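Long-range contact in 3-deoxy-manno-octulosonate cytidylyltransferase (Escherichia coli, PDB 1GQC), which catalyses the transfer of CMP from CTP to the sugar KDO, giving CMP-KDO and diphosphate, probably for lipopolysaccharide synthesis: residues 76-81 and 185-190. Sequence-based numbering, arbitrary orientation.
Sequences GTDRLV and NYSQLP. With CMK (cytidine 5'-monophosphate 3-deoxy-beta-D-gulo-oct-2-ulo-pyranosonic acid), chain D.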
loop_
_atom_site.group_PDB
_atom_site.type_symbol
_atom_site.label_atom_id
_atom_site.label_comp_id
_atom_site.label_asym_id
_atom_site.label_seq_id
_atom_site.Cartn_x
_atom_site.Cartn_y
_atom_site.Cartn_z
ATOM N N GLY A 76 -20.972 -2.423 4.315
ATOM C CA GLY A 76 -21.821 -2.820 3.216
ATOM C C GLY A 76 -21.429 -4.210 2.766
ATOM O O GLY A 76 -22.297 -5.045 2.536
ATOM N N THR A 77 -20.131 -4.472 2.652
ATOM C CA THR A 77 -19.659 -5.785 2.230
ATOM C C THR A 77 -20.082 -6.892 3.198
ATOM O O THR A 77 -20.383 -8.019 2.766
ATOM C CB THR A 77 -18.151 -5.811 2.100
ATOM O OG1 THR A 77 -17.742 -4.814 1.159
ATOM C CG2 THR A 77 -17.685 -7.172 1.638
ATOM N N ASP A 78 -20.088 -6.591 4.500
ATOM C CA ASP A 78 -20.525 -7.578 5.486
ATOM C C ASP A 78 -22.015 -7.828 5.219
ATOM O O ASP A 78 -22.477 -8.974 5.227
ATOM C CB ASP A 78 -20.329 -7.071 6.934
ATOM C CG ASP A 78 -18.864 -7.083 7.382
ATOM O OD1 ASP A 78 -18.232 -8.168 7.321
ATOM O OD2 ASP A 78 -18.350 -6.012 7.802
ATOM N N ARG A 79 -22.760 -6.755 4.953
ATOM C CA ARG A 79 -24.187 -6.878 4.686
ATOM C C ARG A 79 -24.451 -7.737 3.445
ATOM O O ARG A 79 -25.417 -8.498 3.420
ATOM C CB ARG A 79 -24.827 -5.495 4.511
ATOM C CG ARG A 79 -26.377 -5.512 4.392
ATOM C CD ARG A 79 -26.990 -4.097 4.227
ATOM N NE ARG A 79 -26.528 -3.152 5.246
ATOM C CZ ARG A 79 -26.749 -3.294 6.544
ATOM N NH1 ARG A 79 -27.438 -4.340 6.989
ATOM N NH2 ARG A 79 -26.257 -2.418 7.399
ATOM N N LEU A 80 -23.603 -7.622 2.423
ATOM C CA LEU A 80 -23.781 -8.421 1.206
ATOM C C LEU A 80 -23.558 -9.917 1.455
ATOM O O LEU A 80 -24.097 -10.767 0.745
ATOM C CB LEU A 80 -22.824 -7.951 0.107
ATOM C CG LEU A 80 -23.423 -7.129 -1.038
ATOM C CD1 LEU A 80 -23.955 -5.813 -0.519
ATOM C CD2 LEU A 80 -22.373 -6.909 -2.096
ATOM N N VAL A 81 -22.752 -10.241 2.461
ATOM C CA VAL A 81 -22.475 -11.627 2.770
ATOM C C VAL A 81 -23.790 -12.292 3.156
ATOM O O VAL A 81 -24.090 -13.402 2.712
ATOM C CB VAL A 81 -21.430 -11.725 3.926
ATOM C CG1 VAL A 81 -21.392 -13.116 4.497
ATOM C CG2 VAL A 81 -20.038 -11.349 3.396
ATOM N N ASN A 185 -16.328 -15.914 2.919
ATOM C CA ASN A 185 -15.492 -15.852 4.104
ATOM C C ASN A 185 -14.917 -14.476 4.360
ATOM O O ASN A 185 -13.807 -14.339 4.860
ATOM C CB ASN A 185 -14.389 -16.914 4.052
ATOM C CG ASN A 185 -13.675 -16.944 2.739
ATOM O OD1 ASN A 185 -13.147 -17.979 2.340
ATOM N ND2 ASN A 185 -13.644 -15.803 2.052
ATOM N N TYR A 186 -15.696 -13.450 4.041
ATOM C CA TYR A 186 -15.248 -12.093 4.252
ATOM C C TYR A 186 -15.438 -11.718 5.707
ATOM O O TYR A 186 -14.657 -10.952 6.284
ATOM C CB TYR A 186 -16.044 -11.131 3.387
ATOM C CG TYR A 186 -15.713 -9.695 3.674
ATOM C CD1 TYR A 186 -14.540 -9.125 3.194
ATOM C CD2 TYR A 186 -16.583 -8.895 4.411
ATOM C CE1 TYR A 186 -14.246 -7.786 3.431
ATOM C CE2 TYR A 186 -16.298 -7.564 4.656
ATOM C CZ TYR A 186 -15.127 -7.010 4.158
ATOM O OH TYR A 186 -14.852 -5.672 4.354
ATOM N N SER A 187 -16.504 -12.244 6.296
ATOM C CA SER A 187 -16.787 -11.965 7.689
ATOM C C SER A 187 -15.978 -12.864 8.626
ATOM O O SER A 187 -16.089 -12.737 9.846
ATOM C CB SER A 187 -18.287 -12.080 7.966
ATOM O OG SER A 187 -18.992 -11.046 7.289
ATOM N N GLN A 188 -15.158 -13.757 8.061
ATOM C CA GLN A 188 -14.292 -14.622 8.881
ATOM C C GLN A 188 -12.825 -14.248 8.647
ATOM O O GLN A 188 -11.912 -15.023 8.946
ATOM C CB GLN A 188 -14.483 -16.125 8.566
ATOM C CG GLN A 188 -15.849 -16.688 8.932
ATOM C CD GLN A 188 -16.982 -16.123 8.050
ATOM O OE1 GLN A 188 -17.001 -16.336 6.841
ATOM N NE2 GLN A 188 -17.921 -15.402 8.663
ATOM N N LEU A 189 -12.589 -13.072 8.087
ATOM C CA LEU A 189 -11.214 -12.654 7.857
ATOM C C LEU A 189 -10.701 -11.968 9.113
ATOM O O LEU A 189 -11.448 -11.244 9.782
ATOM C CB LEU A 189 -11.119 -11.678 6.679
ATOM C CG LEU A 189 -11.427 -12.183 5.271
ATOM C CD1 LEU A 189 -11.138 -11.042 4.275
ATOM C CD2 LEU A 189 -10.579 -13.407 4.952
ATOM N N PRO A 190 -9.428 -12.194 9.461
ATOM C CA PRO A 190 -8.853 -11.562 10.655
ATOM C C PRO A 190 -9.009 -10.038 10.637
ATOM O O PRO A 190 -9.103 -9.413 9.568
ATOM C CB PRO A 190 -7.379 -11.995 10.617
ATOM C CG PRO A 190 -7.121 -12.322 9.175
ATOM C CD PRO A 190 -8.418 -12.998 8.753
HETATM N N1C CMK D . -23.284 0.587 4.951
HETATM C C2C CMK D . -23.950 -0.493 5.453
HETATM N N3C CMK D . -23.725 -0.900 6.836
HETATM C C4C CMK D . -22.907 -0.270 7.626
HETATM C C5C CMK D . -22.193 0.907 7.056
HETATM C C6C CMK D . -22.405 1.276 5.773
HETATM O O2C CMK D . -24.738 -1.156 4.802
HETATM N N4C CMK D . -22.703 -0.636 8.866
HETATM C "C1'" CMK D . -23.496 0.998 3.549
HETATM C "C2'" CMK D . -23.822 2.497 3.347
HETATM O "O2'" CMK D . -25.211 2.741 3.636
HETATM C "C3'" CMK D . -23.423 2.750 1.888
HETATM C "C4'" CMK D . -22.330 1.684 1.640
HETATM O "O4'" CMK D . -22.337 0.800 2.753
HETATM O "O3'" CMK D . -24.520 2.498 0.974
HETATM C "C5'" CMK D . -20.896 2.230 1.496
HETATM O "O5'" CMK D . -20.541 3.132 2.532
HETATM P PA CMK D . -19.867 4.574 2.535
HETATM O O1A CMK D . -20.744 5.638 1.943
HETATM O O2A CMK D . -19.551 4.952 3.948
HETATM O O6 CMK D . -16.465 3.932 0.724
HETATM C C2 CMK D . -17.172 4.137 1.982
HETATM O O2 CMK D . -18.515 4.527 1.701
HETATM C C3 CMK D . -17.129 2.833 2.853
HETATM C C4 CMK D . -15.651 2.403 3.066
HETATM O O4 CMK D . -15.629 1.220 3.872
HETATM C C5 CMK D . -14.988 2.162 1.654
HETATM C C6 CMK D . -15.065 3.514 0.851
HETATM C C7 CMK D . -14.441 3.373 -0.560
HETATM C C1 CMK D . -16.635 5.404 2.705
HETATM O O1X CMK D . -16.732 6.537 2.031
HETATM O O1Y CMK D . -16.165 5.400 3.827
HETATM O O5 CMK D . -15.691 1.130 0.920
HETATM C C8 CMK D . -14.955 4.482 -1.540
HETATM O O8 CMK D . -14.851 5.758 -0.900
HETATM O O7 CMK D . -13.014 3.475 -0.429
HETATM O O HOH W 1 -21.973 -10.720 7.214
#
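Thr-77 lays its methyl over the ring of Tyr-186, joining the first turn of helix 76-84 to the type I turn 186-189 that follows helix 180-184 in this GT-A-like nucleotidyltransferase fold. This is the close-packed part of the contact. Thr-77 CG2 sits 3.4 Å from the centroid of the Tyr-186 ring, nearly along the ring normal and shifted a little toward the rim, a CH-pi contact over the face. With CG2 anti to the backbone N (chi1 of OG1 -58°), the methyl is turned to the ring while OG1 bonds Tyr-178 OH and Glu-201. Obliquely to the same ring lies the carboxylate of Asp-78, its plane turned 45° from the ring's. Val-81 CG2 packs 4.0 Å from CB of Tyr-186. Cutting Tyr-186 back to an alanine would probably leave the Thr-77 methyl without its aromatic cover and open a gap between helix and turn.

Polar and wetter, the other side is carried by Ser-187, which is partly exposed. A water donates to Ser-187 OG and also, with 2.7 Å between its oxygen and Asp-78 O, to that backbone carbonyl, bridging turn and helix. Arg-204 links the two segments too, through a salt bridge to Asp-78 OD1 and a bond to the carbonyl O of Tyr-186, while Ser-75 holds OD2. One residue on, the same helix reaches the nucleotide: Arg-79 NE donates to O2C of the cytosine at 2.7 Å, and NH2 to N3C. Back at the turn, Ser-187 OG donates 3.0 Å to Asp-78 OD1, meeting it on the anti side, 16° out of the carboxylate plane.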